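Local coordinates for protein exocyst complex component EXO70 (Saccharomyces cerevisiae, PDB 2B1E) that helps tether secretory vesicles to sites of exocytosis as a subunit of the exocyst complex and plays a role in assembling that complex, at residues A[125-128]-A[129-133]; A[133-136]-A[137-140]; A[200-203]-A[204-208]. All coordinates share one frame; numbering follows the deposited sequence.

In the fold
Contact 1 lies on the last turns of helix 117-132, nearest the N terminus of the three. Contact 2 takes over directly, sharing Asn133, and closes the loop into helix 136-155; the result is two consecutive helices joined by a short loop, in which Leu127 CD2 and Phe130 CB both pack on Ile139 CG2. Contact 3 comes later in the chain, where helix 180-201 ends and the loop to helix 209-233 begins. The contacts run in series, with none nested or crossed, yet they meet in space: Tyr202 of contact 3 reaches Leu127 and His131, and Ser208 lies against Gln140. Four consecutive helices of this elongated all-helical rod are thereby tied together at their ends.

Contact 1 (A[125-128]-A[129-133]); sequences WILD and YFHGN
Phe130 lies alongside Ile126, one turn further along the amphipathic helix 117-132, both side chains pointing the same way. This is the tight part of the contact: Ile126 CG2 lies 3.8 Å from both CD2 and CE2 of Phe130. With CG2 anti to the backbone N (CG1 at chi1 -68°), the isoleucine turns that methyl along the helix to the ring. Tyr129 adds a second layer, its CD2 standing over the centre of the Phe130 ring, 3.7 Å above the plane. Large apolar groups suit this side, since Phe90 of helix 66-94 covers Ile126 and Leu127 and Ile139 packs on Leu127 and Phe130; the Tyr129 hydroxyl finds its partner in Glu83.

The other side is looser and polar. Asp128, exposed to solvent, starts its side chain away from residues 129-133, and at Gly132 a CB would come about 3.1 Å from Asp128 O, a tight approach glycine avoids. The main-chain ladder nevertheless continues, Phe130 N bonding to Ile126 O at 3.0 Å and Gly132 N to Asp128 O at 2.8 Å. Beyond it, Asn133 folds back over a face of the Tyr129 ring, and its ND2 donates to Tyr129 O at 3.2 Å from above the carbonyl plane.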
# COMPACT_ATOMS: atom_id res chain seq x y z
N TRP A 125 24.13 -22.56 -33.55
CA TRP A 125 25.19 -22.93 -34.47
C TRP A 125 25.83 -21.70 -35.10
O TRP A 125 27.03 -21.65 -35.30
CB TRP A 125 24.66 -23.85 -35.57
CG TRP A 125 25.74 -24.44 -36.45
CD1 TRP A 125 26.21 -23.95 -37.64
CD2 TRP A 125 26.51 -25.63 -36.18
NE1 TRP A 125 27.21 -24.75 -38.13
CE2 TRP A 125 27.41 -25.79 -37.26
CE3 TRP A 125 26.52 -26.56 -35.14
CZ2 TRP A 125 28.32 -26.85 -37.32
CZ3 TRP A 125 27.42 -27.63 -35.20
CH2 TRP A 125 28.31 -27.76 -36.28
N ILE A 126 25.00 -20.70 -35.42
CA ILE A 126 25.50 -19.49 -36.05
C ILE A 126 26.25 -18.62 -35.04
O ILE A 126 27.28 -18.03 -35.37
CB ILE A 126 24.34 -18.73 -36.75
CG1 ILE A 126 23.84 -19.55 -37.94
CG2 ILE A 126 24.82 -17.35 -37.25
CD1 ILE A 126 22.57 -19.00 -38.59
N LEU A 127 25.75 -18.56 -33.81
CA LEU A 127 26.43 -17.80 -32.77
C LEU A 127 27.81 -18.39 -32.56
O LEU A 127 28.80 -17.67 -32.46
CB LEU A 127 25.66 -17.87 -31.45
CG LEU A 127 24.46 -16.93 -31.39
CD1 LEU A 127 23.54 -17.38 -30.27
CD2 LEU A 127 24.94 -15.49 -31.20
N ASP A 128 27.87 -19.72 -32.47
CA ASP A 128 29.14 -20.41 -32.28
C ASP A 128 30.06 -20.18 -33.47
O ASP A 128 31.27 -19.98 -33.32
CB ASP A 128 28.93 -21.91 -32.08
CG ASP A 128 28.49 -22.25 -30.66
OD1 ASP A 128 29.07 -21.68 -29.70
OD2 ASP A 128 27.59 -23.09 -30.50
N TYR A 129 29.50 -20.20 -34.67
CA TYR A 129 30.31 -19.96 -35.86
C TYR A 129 31.00 -18.58 -35.74
O TYR A 129 32.21 -18.46 -35.90
CB TYR A 129 29.44 -19.95 -37.12
CG TYR A 129 30.24 -19.59 -38.36
CD1 TYR A 129 30.94 -20.56 -39.08
CD2 TYR A 129 30.36 -18.25 -38.77
CE1 TYR A 129 31.74 -20.20 -40.18
CE2 TYR A 129 31.14 -17.90 -39.84
CZ TYR A 129 31.83 -18.87 -40.54
OH TYR A 129 32.62 -18.49 -41.60
N PHE A 130 30.22 -17.54 -35.47
CA PHE A 130 30.80 -16.21 -35.39
C PHE A 130 31.66 -15.95 -34.16
O PHE A 130 32.60 -15.14 -34.21
CB PHE A 130 29.72 -15.15 -35.55
CG PHE A 130 29.27 -14.98 -36.98
CD1 PHE A 130 30.15 -14.50 -37.95
CD2 PHE A 130 27.98 -15.32 -37.36
CE1 PHE A 130 29.76 -14.38 -39.28
CE2 PHE A 130 27.57 -15.20 -38.68
CZ PHE A 130 28.46 -14.73 -39.65
N HIS A 131 31.36 -16.63 -33.05
CA HIS A 131 32.20 -16.46 -31.87
C HIS A 131 33.51 -17.15 -32.21
O HIS A 131 34.58 -16.74 -31.76
CB HIS A 131 31.54 -17.10 -30.64
CG HIS A 131 30.56 -16.20 -29.96
ND1 HIS A 131 30.94 -15.25 -29.05
CD2 HIS A 131 29.22 -16.06 -30.12
CE1 HIS A 131 29.88 -14.55 -28.67
NE2 HIS A 131 28.83 -15.02 -29.31
N GLY A 132 33.43 -18.19 -33.03
CA GLY A 132 34.63 -18.90 -33.43
C GLY A 132 35.49 -18.15 -34.43
O GLY A 132 36.69 -18.43 -34.56
N ASN A 133 34.90 -17.18 -35.13
CA ASN A 133 35.62 -16.39 -36.12
C ASN A 133 35.82 -14.93 -35.77
O ASN A 133 35.69 -14.05 -36.63
CB ASN A 133 34.92 -16.49 -37.48
CG ASN A 133 35.26 -17.76 -38.21
OD1 ASN A 133 36.41 -17.98 -38.60
ND2 ASN A 133 34.26 -18.63 -38.39

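Contact 2 (A[133-136]-A[137-140]); sequences NSEG and SIIQ
Glu135 meets Ile138 across the first turn of helix 136-155, just past the loop that ends the preceding helix. The loop begins with Asn133. Ser134 follows with left-handed backbone angles (phi 54°) within the turn between the two helices, on the exposed side, where a small polar residue is at ease.

Glu135 holds the N-cap position. Its CG is anti to the carbonyl carbon (chi1 -79°), and from there the extended chain crosses the Ile138 side chain obliquely: Glu135 CG touches Ile138 CD1 at 3.4 Å, and Glu135 OE1 is 3.8 Å from the same methyl. The aliphatic stem thus serves as an apolar partner while the carboxylate reaches Arg87 in a salt bridge. Were Glu135 replaced by an alanine, Arg87 would probably lose this charged mate and Ile138 CD1 its contact with CG. Glu135 O accepts from Ile139 N at 3.1 Å.

Gly136 opens the helix proper, its O taking Gln140 N at 3.0 Å and resting 3.4 Å from Ile139 CG2. Glycine suits the place because its CA, bare of a side chain, lies only 3.4 Å from His131 ND1. Around this turn, helix 66-94 supplies Arg87 and Phe90, helix 117-132 covers Ile139, and Gln140 leans on helix 209-233, where its NE2 bonds to Gln215.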
# COMPACT_ATOMS: atom_id res chain seq x y z
N ASN A 133 34.90 -17.18 -35.13
CA ASN A 133 35.62 -16.39 -36.12
C ASN A 133 35.82 -14.93 -35.77
O ASN A 133 35.69 -14.05 -36.63
CB ASN A 133 34.92 -16.49 -37.48
CG ASN A 133 35.26 -17.76 -38.21
OD1 ASN A 133 36.41 -17.98 -38.60
ND2 ASN A 133 34.26 -18.63 -38.39
N SER A 134 36.12 -14.66 -34.50
CA SER A 134 36.37 -13.30 -34.05
C SER A 134 35.26 -12.30 -34.36
O SER A 134 35.54 -11.14 -34.62
CB SER A 134 37.68 -12.78 -34.65
OG SER A 134 38.76 -13.63 -34.29
N GLU A 135 34.02 -12.76 -34.35
CA GLU A 135 32.91 -11.86 -34.60
C GLU A 135 31.87 -12.04 -33.52
O GLU A 135 30.68 -11.79 -33.73
CB GLU A 135 32.31 -12.11 -35.99
CG GLU A 135 33.13 -11.46 -37.10
CD GLU A 135 32.41 -11.44 -38.42
OE1 GLU A 135 31.20 -11.11 -38.44
OE2 GLU A 135 33.05 -11.74 -39.45
N GLY A 136 32.32 -12.47 -32.35
CA GLY A 136 31.42 -12.66 -31.23
C GLY A 136 30.57 -11.45 -30.89
O GLY A 136 29.35 -11.56 -30.78
N SER A 137 31.20 -10.28 -30.72
CA SER A 137 30.45 -9.08 -30.36
C SER A 137 29.48 -8.67 -31.46
O SER A 137 28.36 -8.23 -31.18
CB SER A 137 31.40 -7.91 -30.04
OG SER A 137 32.06 -7.45 -31.21
N ILE A 138 29.90 -8.84 -32.70
CA ILE A 138 29.08 -8.49 -33.86
C ILE A 138 27.77 -9.28 -33.93
O ILE A 138 26.69 -8.71 -34.07
CB ILE A 138 29.89 -8.70 -35.17
CG1 ILE A 138 31.21 -7.92 -35.09
CG2 ILE A 138 29.09 -8.25 -36.37
CD1 ILE A 138 32.22 -8.30 -36.15
N ILE A 139 27.85 -10.60 -33.83
CA ILE A 139 26.63 -11.40 -33.90
C ILE A 139 25.81 -11.22 -32.62
O ILE A 139 24.58 -11.33 -32.63
CB ILE A 139 26.96 -12.91 -34.15
CG1 ILE A 139 25.68 -13.67 -34.51
CG2 ILE A 139 27.62 -13.53 -32.94
CD1 ILE A 139 25.06 -13.21 -35.81
N GLN A 140 26.48 -10.89 -31.52
CA GLN A 140 25.77 -10.67 -30.26
C GLN A 140 24.92 -9.39 -30.37
O GLN A 140 23.77 -9.38 -29.94
CB GLN A 140 26.76 -10.56 -29.10
CG GLN A 140 26.10 -10.45 -27.74
CD GLN A 140 27.11 -10.41 -26.61
OE1 GLN A 140 27.99 -11.27 -26.53
NE2 GLN A 140 26.99 -9.41 -25.74

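Contact 3 (A[200-203]-A[204-208]); sequences DLYS and QYTES
Thr206 folds back on Ser203 and Tyr202 where helix 180-201 has ended, closing a type I beta turn from Ser203 to Thr206. Tyr202 is the residue at which the chain leaves helical geometry, and the turn redirects it toward helix 209-233.

The hydrogen bonding of the turn is modest. Thr206 N donates to Ser203 O at 3.3 Å, a weak bond though nearly straight at 169°. The threonine hydroxyl is drawn to the same place: with OG1 beside its own backbone N (chi1 -64°), it lies 3.2 Å from Ser203 O and equally far from Ser203 N, and its proton cannot be assigned to one acceptor. Threonine suits this corner because its hydroxyl can meet the main chain while its methyl turns elsewhere.

Apolar contact accounts for that methyl. Tyr202 and Thr206 cross at about a right angle, and Thr206 CG2 approaches Tyr202 CD1 obliquely at 3.9 Å; Tyr202 CB meanwhile is 3.9 Å from Thr206 CB. On the outer side of the turn, Gln204 CG lies over one face of the Tyr205 ring, 3.5 Å above its plane and offset toward the rim.

A water makes the third kind of link. It is hydrogen-bonded to Tyr202 OH at 2.7 Å and to Ser208 OG at 3.1 Å, bridging the tyrosine to Ser208, just before helix 209-233. Outside the loop, Leu127, Leu143 and Val212 pack on the same tyrosine, so its ring is held among three helices.

The chemistry implies a surface turn secured by several small interactions: one weak backbone bond, a hydroxyl placed near the main-chain N and O of Ser203, and a solvent bridge, while Tyr202 adds apolar contact with the Thr206 methyl.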
# COMPACT_ATOMS: atom_id res chain seq x y z
N ASP A 200 18.93 -21.20 -23.41
CA ASP A 200 18.80 -22.19 -24.47
C ASP A 200 19.86 -22.00 -25.56
O ASP A 200 20.35 -22.97 -26.14
CB ASP A 200 17.42 -22.11 -25.15
CG ASP A 200 16.34 -22.89 -24.40
OD1 ASP A 200 16.67 -23.70 -23.50
OD2 ASP A 200 15.15 -22.71 -24.73
N LEU A 201 20.22 -20.75 -25.83
CA LEU A 201 21.16 -20.44 -26.90
C LEU A 201 22.65 -20.65 -26.65
O LEU A 201 23.40 -20.91 -27.59
CB LEU A 201 20.94 -19.00 -27.37
CG LEU A 201 19.61 -18.69 -28.07
CD1 LEU A 201 19.55 -17.22 -28.44
CD2 LEU A 201 19.48 -19.55 -29.34
N TYR A 202 23.08 -20.55 -25.41
CA TYR A 202 24.50 -20.69 -25.09
C TYR A 202 24.78 -21.90 -24.22
O TYR A 202 23.86 -22.57 -23.76
CB TYR A 202 25.00 -19.44 -24.36
CG TYR A 202 25.01 -18.20 -25.21
CD1 TYR A 202 26.08 -17.91 -26.04
CD2 TYR A 202 23.93 -17.32 -25.19
CE1 TYR A 202 26.09 -16.76 -26.82
CE2 TYR A 202 23.93 -16.17 -25.97
CZ TYR A 202 25.01 -15.90 -26.78
OH TYR A 202 25.02 -14.77 -27.56
N SER A 203 26.07 -22.16 -23.99
CA SER A 203 26.47 -23.25 -23.13
C SER A 203 26.10 -22.80 -21.72
O SER A 203 25.94 -21.61 -21.47
CB SER A 203 27.98 -23.51 -23.25
OG SER A 203 28.30 -24.01 -24.54
N GLN A 204 25.97 -23.75 -20.81
CA GLN A 204 25.56 -23.47 -19.43
C GLN A 204 26.32 -22.38 -18.67
O GLN A 204 25.71 -21.58 -17.95
CB GLN A 204 25.58 -24.78 -18.63
CG GLN A 204 25.19 -24.64 -17.16
CD GLN A 204 24.90 -25.99 -16.51
OE1 GLN A 204 24.68 -26.07 -15.30
NE2 GLN A 204 24.89 -27.05 -17.31
N TYR A 205 27.64 -22.32 -18.82
CA TYR A 205 28.42 -21.33 -18.08
C TYR A 205 29.05 -20.25 -18.93
O TYR A 205 30.00 -19.60 -18.50
CB TYR A 205 29.50 -22.03 -17.26
CG TYR A 205 28.93 -23.05 -16.30
CD1 TYR A 205 28.40 -22.66 -15.07
CD2 TYR A 205 28.88 -24.39 -16.65
CE1 TYR A 205 27.84 -23.60 -14.20
CE2 TYR A 205 28.32 -25.34 -15.80
CZ TYR A 205 27.80 -24.94 -14.58
OH TYR A 205 27.24 -25.89 -13.75
N THR A 206 28.54 -20.05 -20.14
CA THR A 206 29.09 -19.03 -21.01
C THR A 206 29.12 -17.70 -20.28
O THR A 206 28.11 -17.24 -19.77
CB THR A 206 28.27 -18.92 -22.30
OG1 THR A 206 28.37 -20.16 -23.01
CG2 THR A 206 28.79 -17.79 -23.17
N GLU A 207 30.30 -17.10 -20.25
CA GLU A 207 30.53 -15.83 -19.56
C GLU A 207 29.64 -14.65 -19.95
O GLU A 207 29.23 -13.89 -19.08
CB GLU A 207 32.00 -15.44 -19.72
CG GLU A 207 32.33 -13.99 -19.37
CD GLU A 207 32.28 -13.06 -20.58
OE1 GLU A 207 33.16 -13.19 -21.47
OE2 GLU A 207 31.37 -12.21 -20.64
N SER A 208 29.36 -14.50 -21.23
CA SER A 208 28.56 -13.37 -21.70
C SER A 208 27.05 -13.46 -21.51
O SER A 208 26.33 -12.51 -21.82
CB SER A 208 28.87 -13.13 -23.18
OG SER A 208 28.62 -14.29 -23.94
O HOH W 1 27.37 -13.79 -26.72